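Local coordinates for protein polyketide cyclase / dehydrase and lipid transport (Nitrosospira multiformis, PDB 3P51) that is of unknown function but belongs to the polyketide cyclase/lipid transport family, whose Bet v 1-like fold often encloses a hydrophobic ligand, at residues Pro2-Asn6 / Trp110-Ser116; Ala12-Val17 / Asp103-Phe107. All coordinates share one frame; numbering follows the deposited sequence.

Contact 1. Residues Pro2-Asn6 / Trp110-Ser116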
loop_
_atom_site.group_PDB
_atom_site.type_symbol
_atom_site.label_atom_id
_atom_site.label_comp_id
_atom_site.label_asym_id
_atom_site.label_seq_id
_atom_site.Cartn_x
_atom_site.Cartn_y
_atom_site.Cartn_z
ATOM N N PRO A 2 2.611 9.856 17.665
ATOM C CA PRO A 2 3.511 8.728 17.915
ATOM C C PRO A 2 2.940 7.453 17.323
ATOM O O PRO A 2 1.809 7.453 16.840
ATOM C CB PRO A 2 3.524 8.633 19.435
ATOM C CG PRO A 2 3.337 10.077 19.879
ATOM C CD PRO A 2 2.372 10.662 18.874
ATOM N N LYS A 3 3.709 6.374 17.367
ATOM C CA LYS A 3 3.220 5.106 16.863
ATOM C C LYS A 3 3.862 3.923 17.569
ATOM O O LYS A 3 4.912 4.049 18.201
ATOM C CB LYS A 3 3.435 5.018 15.359
ATOM C CG LYS A 3 4.865 5.190 14.903
ATOM C CD LYS A 3 4.916 5.296 13.379
ATOM C CE LYS A 3 3.921 6.341 12.877
ATOM N NZ LYS A 3 3.860 6.422 11.387
ATOM N N VAL A 4 3.208 2.773 17.477
ATOM C CA VAL A 4 3.754 1.537 18.016
ATOM C C VAL A 4 3.616 0.443 16.972
ATOM O O VAL A 4 2.768 0.523 16.083
ATOM C CB VAL A 4 3.028 1.112 19.292
ATOM C CG1 VAL A 4 3.343 2.093 20.425
ATOM C CG2 VAL A 4 1.518 1.015 19.038
ATOM N N TYR A 5 4.458 -0.575 17.071
ATOM C CA TYR A 5 4.373 -1.700 16.149
ATOM C C TYR A 5 4.778 -2.950 16.884
ATOM O O TYR A 5 5.874 -3.014 17.436
ATOM C CB TYR A 5 5.299 -1.495 14.949
ATOM C CG TYR A 5 5.298 -2.685 13.999
ATOM C CD1 TYR A 5 4.362 -2.774 12.969
ATOM C CD2 TYR A 5 6.222 -3.714 14.139
ATOM C CE1 TYR A 5 4.351 -3.860 12.091
ATOM C CE2 TYR A 5 6.224 -4.803 13.274
ATOM C CZ TYR A 5 5.284 -4.870 12.250
ATOM O OH TYR A 5 5.265 -5.949 11.387
ATOM N N ASN A 6 3.891 -3.936 16.912
ATOM C CA ASN A 6 4.203 -5.206 17.553
ATOM C C ASN A 6 3.768 -6.384 16.700
ATOM O O ASN A 6 2.732 -6.326 16.029
ATOM C CB ASN A 6 3.536 -5.287 18.915
ATOM C CG ASN A 6 4.075 -4.254 19.880
ATOM O OD1 ASN A 6 5.081 -4.485 20.557
ATOM N ND2 ASN A 6 3.416 -3.103 19.941
ATOM N N TRP A 110 0.458 -5.744 14.441
ATOM C CA TRP A 110 -0.506 -4.774 14.939
ATOM C C TRP A 110 0.196 -3.430 15.048
ATOM O O TRP A 110 1.183 -3.300 15.775
ATOM C CB TRP A 110 -1.038 -5.215 16.300
ATOM C CG TRP A 110 -2.453 -4.799 16.573
ATOM C CD1 TRP A 110 -3.068 -3.643 16.175
ATOM C CD2 TRP A 110 -3.436 -5.547 17.298
ATOM N NE1 TRP A 110 -4.369 -3.622 16.623
ATOM C CE2 TRP A 110 -4.620 -4.780 17.312
ATOM C CE3 TRP A 110 -3.425 -6.787 17.948
ATOM C CZ2 TRP A 110 -5.788 -5.216 17.944
ATOM C CZ3 TRP A 110 -4.587 -7.224 18.570
ATOM C CH2 TRP A 110 -5.749 -6.433 18.568
ATOM N N SER A 111 -0.305 -2.446 14.307
ATOM C CA SER A 111 0.233 -1.092 14.321
ATOM C C SER A 111 -0.759 -0.124 14.956
ATOM O O SER A 111 -1.977 -0.294 14.852
ATOM C CB SER A 111 0.519 -0.602 12.894
ATOM O OG SER A 111 1.150 -1.596 12.102
ATOM N N GLY A 112 -0.227 0.913 15.591
ATOM C CA GLY A 112 -1.052 1.963 16.147
ATOM C C GLY A 112 -0.371 3.276 15.869
ATOM O O GLY A 112 0.853 3.378 15.939
ATOM N N SER A 113 -1.147 4.290 15.531
ATOM C CA SER A 113 -0.573 5.611 15.367
ATOM C C SER A 113 -1.583 6.662 15.757
ATOM O O SER A 113 -2.795 6.462 15.613
ATOM C CB SER A 113 -0.073 5.812 13.931
ATOM O OG SER A 113 -1.149 5.730 13.007
ATOM N N TRP A 114 -1.079 7.782 16.265
ATOM C CA TRP A 114 -1.937 8.849 16.737
ATOM C C TRP A 114 -1.172 10.154 16.791
ATOM O O TRP A 114 0.040 10.174 16.585
ATOM C CB TRP A 114 -2.510 8.503 18.115
ATOM C CG TRP A 114 -1.492 8.331 19.197
ATOM C CD1 TRP A 114 -1.112 9.261 20.112
ATOM C CD2 TRP A 114 -0.739 7.145 19.491
ATOM N NE1 TRP A 114 -0.164 8.735 20.962
ATOM C CE2 TRP A 114 0.079 7.437 20.600
ATOM C CE3 TRP A 114 -0.687 5.870 18.931
ATOM C CZ2 TRP A 114 0.946 6.496 21.154
ATOM C CZ3 TRP A 114 0.182 4.935 19.478
ATOM C CH2 TRP A 114 0.982 5.253 20.581
ATOM N N GLU A 115 -1.893 11.244 17.039
ATOM C CA GLU A 115 -1.293 12.552 17.242
ATOM C C GLU A 115 -1.431 12.913 18.708
ATOM O O GLU A 115 -2.437 12.587 19.351
ATOM C CB GLU A 115 -1.994 13.625 16.392
ATOM C CG GLU A 115 -2.050 13.284 14.887
ATOM C CD GLU A 115 -0.708 13.490 14.189
ATOM O OE1 GLU A 115 0.126 14.264 14.705
ATOM O OE2 GLU A 115 -0.488 12.889 13.120
ATOM N N SER A 116 -0.424 13.600 19.231
ATOM C CA SER A 116 -0.397 13.926 20.645
ATOM C C SER A 116 0.715 14.915 20.923
ATOM O O SER A 116 1.719 14.954 20.206
ATOM C CB SER A 116 -0.151 12.666 21.472
ATOM O OG SER A 116 -0.086 12.987 22.855
#
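Lys3-Asn6 runs antiparallel to Trp110-Ser116, their axes approaching to 4.6 Å, with Val4-Gly112 and Asn6-Trp110 as hydrogen-bonded pairs and Lys3-Ser113 and Tyr5-Ser111 as non-hydrogen-bonded pairs. Val4 N gives its hydrogen to Gly112 O at 2.9 Å, and Val4 O receives that of Gly112 N. Beyond Lys3 the pairing goes on with Trp114 N bonded to Pro2 O at 3.0 Å.

On the face of Val4 and Asn6, the Trp114 indole does most of the packing. Its CG lies between the backbone N and carbonyl carbon (chi1 62°), which folds the ring back across the neighbouring strand. Pro2 CD sits over the five-membered ring, 4.1 Å from its centroid, a CH-pi contact. Val4 CG1 instead comes in at the edge, 3.9 Å from Trp114 CH2. An alanine in place of Trp114 would probably leave the Pro2 ring and Val4 CG1 without their shared apolar partner. Helix 120-139 packs against this face through Val122 on Pro2 and Asn126 on Val4, and its Arg130 and Asn126 satisfy the buried Asn6 amide.

The face of Lys3 and Tyr5 is more polar: Ser111 OG meets the Tyr5 ring edge 3.5 Å from CD1, while Tyr5 OH bonds to Glu109. As in Bet v 1-like folds, strand 3-10, an outermost strand of this chain's sheet, is thus joined to strand 105-116 by backbone bonds, with largely apolar packing around Pro2, Val4 and Trp114 under the helix.

Contact 2. Residues Ala12-Val17 / Asp103-Phe107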
loop_
_atom_site.group_PDB
_atom_site.type_symbol
_atom_site.label_atom_id
_atom_site.label_comp_id
_atom_site.label_asym_id
_atom_site.label_seq_id
_atom_site.Cartn_x
_atom_site.Cartn_y
_atom_site.Cartn_z
ATOM N N ALA A 12 -0.140 -21.782 13.717
ATOM C CA ALA A 12 -1.393 -22.261 13.157
ATOM C C ALA A 12 -1.529 -21.686 11.755
ATOM O O ALA A 12 -0.960 -20.635 11.455
ATOM C CB ALA A 12 -2.553 -21.825 14.015
ATOM N N PRO A 13 -2.267 -22.380 10.886
ATOM C CA PRO A 13 -2.401 -21.890 9.513
ATOM C C PRO A 13 -3.189 -20.592 9.480
ATOM O O PRO A 13 -4.026 -20.349 10.352
ATOM C CB PRO A 13 -3.132 -23.029 8.788
ATOM C CG PRO A 13 -3.718 -23.883 9.845
ATOM C CD PRO A 13 -2.908 -23.692 11.089
ATOM N N VAL A 14 -2.904 -19.755 8.490
ATOM C CA VAL A 14 -3.467 -18.409 8.445
ATOM C C VAL A 14 -4.994 -18.424 8.367
ATOM O O VAL A 14 -5.644 -17.549 8.930
ATOM C CB VAL A 14 -2.862 -17.584 7.287
ATOM C CG1 VAL A 14 -3.365 -18.101 5.938
ATOM C CG2 VAL A 14 -3.163 -16.091 7.452
ATOM N N GLU A 15 -5.564 -19.412 7.676
ATOM C CA GLU A 15 -7.022 -19.528 7.570
ATOM C C GLU A 15 -7.667 -19.714 8.938
ATOM O O GLU A 15 -8.756 -19.202 9.202
ATOM C CB GLU A 15 -7.424 -20.697 6.674
ATOM C CG GLU A 15 -7.079 -20.540 5.192
ATOM C CD GLU A 15 -5.632 -20.887 4.868
ATOM O OE1 GLU A 15 -4.944 -21.478 5.737
ATOM O OE2 GLU A 15 -5.189 -20.568 3.738
ATOM N N ARG A 16 -6.997 -20.463 9.804
ATOM C CA ARG A 16 -7.505 -20.705 11.150
ATOM C C ARG A 16 -7.385 -19.464 12.029
ATOM O O ARG A 16 -8.314 -19.110 12.776
ATOM C CB ARG A 16 -6.748 -21.872 11.779
ATOM C CG ARG A 16 -7.342 -22.393 13.064
ATOM C CD ARG A 16 -7.177 -23.899 13.129
ATOM N NE ARG A 16 -7.515 -24.428 14.445
ATOM C CZ ARG A 16 -6.622 -24.680 15.397
ATOM N NH1 ARG A 16 -5.333 -24.449 15.181
ATOM N NH2 ARG A 16 -7.019 -25.165 16.566
ATOM N N VAL A 17 -6.236 -18.802 11.962
ATOM C CA VAL A 17 -6.054 -17.590 12.750
ATOM C C VAL A 17 -7.054 -16.531 12.309
ATOM O O VAL A 17 -7.694 -15.895 13.138
ATOM C CB VAL A 17 -4.631 -17.027 12.644
ATOM C CG1 VAL A 17 -4.507 -15.816 13.539
ATOM C CG2 VAL A 17 -3.601 -18.085 13.053
ATOM N N ASP A 103 6.227 -23.330 6.693
ATOM C CA ASP A 103 5.698 -24.267 7.683
ATOM C C ASP A 103 4.228 -24.023 8.002
ATOM O O ASP A 103 3.698 -24.550 8.980
ATOM C CB ASP A 103 6.518 -24.226 8.966
ATOM C CG ASP A 103 6.546 -22.852 9.583
ATOM O OD1 ASP A 103 5.866 -21.956 9.047
ATOM O OD2 ASP A 103 7.235 -22.667 10.608
ATOM N N ASP A 104 3.564 -23.227 7.174
ATOM C CA ASP A 104 2.123 -23.066 7.295
ATOM C C ASP A 104 1.749 -22.466 8.638
ATOM O O ASP A 104 0.808 -22.914 9.290
ATOM C CB ASP A 104 1.435 -24.426 7.105
ATOM C CG ASP A 104 -0.048 -24.297 6.805
ATOM O OD1 ASP A 104 -0.754 -25.332 6.819
ATOM O OD2 ASP A 104 -0.511 -23.160 6.568
ATOM N N THR A 105 2.495 -21.450 9.063
ATOM C CA THR A 105 2.147 -20.723 10.271
ATOM C C THR A 105 1.657 -19.323 9.904
ATOM O O THR A 105 1.409 -19.026 8.726
ATOM C CB THR A 105 3.324 -20.692 11.270
ATOM O OG1 THR A 105 4.477 -20.122 10.645
ATOM C CG2 THR A 105 3.671 -22.108 11.707
ATOM N N THR A 106 1.511 -18.466 10.907
ATOM C CA THR A 106 0.929 -17.140 10.707
ATOM C C THR A 106 1.755 -16.043 11.362
ATOM O O THR A 106 2.108 -16.138 12.531
ATOM C CB THR A 106 -0.501 -17.064 11.270
ATOM O OG1 THR A 106 -1.324 -18.026 10.607
ATOM C CG2 THR A 106 -1.089 -15.690 11.056
ATOM N N PHE A 107 2.069 -15.014 10.582
ATOM C CA PHE A 107 2.672 -13.784 11.081
ATOM C C PHE A 107 1.532 -12.827 11.397
ATOM O O PHE A 107 0.628 -12.651 10.585
ATOM C CB PHE A 107 3.580 -13.188 9.996
ATOM C CG PHE A 107 4.155 -11.841 10.338
ATOM C CD1 PHE A 107 5.244 -11.734 11.185
ATOM C CD2 PHE A 107 3.614 -10.680 9.793
ATOM C CE1 PHE A 107 5.785 -10.490 11.500
ATOM C CE2 PHE A 107 4.143 -9.432 10.100
ATOM C CZ PHE A 107 5.238 -9.335 10.953
HETATM O O HOH W 1 -0.414 -20.235 6.991
HETATM O O HOH W 2 -2.616 -22.535 4.790
#
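Thr106 plugs into the turn that leads to helix 14-21, its hydroxyl OG1 donating to Ala12 O at 2.8 Å. The donor is tilted 30° from the carbonyl plane, and the same carbonyl oxygen also receives a CA-H...O contact from Thr105 CA. With OG1 anti to the carbonyl carbon and CG2 anti to the backbone N (chi1 -60°), Thr106 presents both branches to the helix start. Val17 CG2 meets Thr106 OG1 at 3.3 Å, the two side chains reaching toward each other tip to tip, and Val14 CB lies 3.7 Å from Thr106 OG1, those side chains crossing at about a right angle. Leu97 of strand 88-100 touches both Val17 and Thr106.

Pro13 occupies the N-cap position, and its carbonyl accepts the hydrogen of Val17 N in the first helical turn. The facing strand opens with a G1 beta bulge, in which Asp104 and Thr105 both face Val100. In this Bet v 1-like fold, the contact sets the first helix after strand 3-10 against the start of strand 105-116.

Toward solvent, water does much of the joining. One molecule accepts from Val14 N at 2.9 Å and donates to both Thr105 O and Asp104 OD2, linking the helix start to the bulge. A second donates to Asp104 OD2 and Glu15 OE1, spanning two carboxylates whose facing oxygens, OD2 and OE1, stand 4.8 Å apart; the water probably eases their mutual repulsion. The direct touch here is Pro13 CB on Asp104 OD2 at 3.4 Å, and on the other carboxylate oxygen Arg145 makes a long, weak ion pair.

How the contacts relate
Both contacts use strand 105-116, contact 1 toward its end and contact 2 at its beginning, with centres about 25 Å apart. Contact 1 pairs it with strand 3-10, its neighbour in the antiparallel sheet; contact 2 sets it against helix 14-21, which follows strand 3-10 in the chain. Neither is wholly interior: contact 1 divides between a helix-covered side and a more polar one, whereas contact 2 is largely buried but has a hydrated acidic margin. Regular backbone bonding dominates contact 1, while one threonine hydroxyl and bridging waters replace it in contact 2. They meet where Tyr5 OH packs against Phe107 CZ at 3.4 Å.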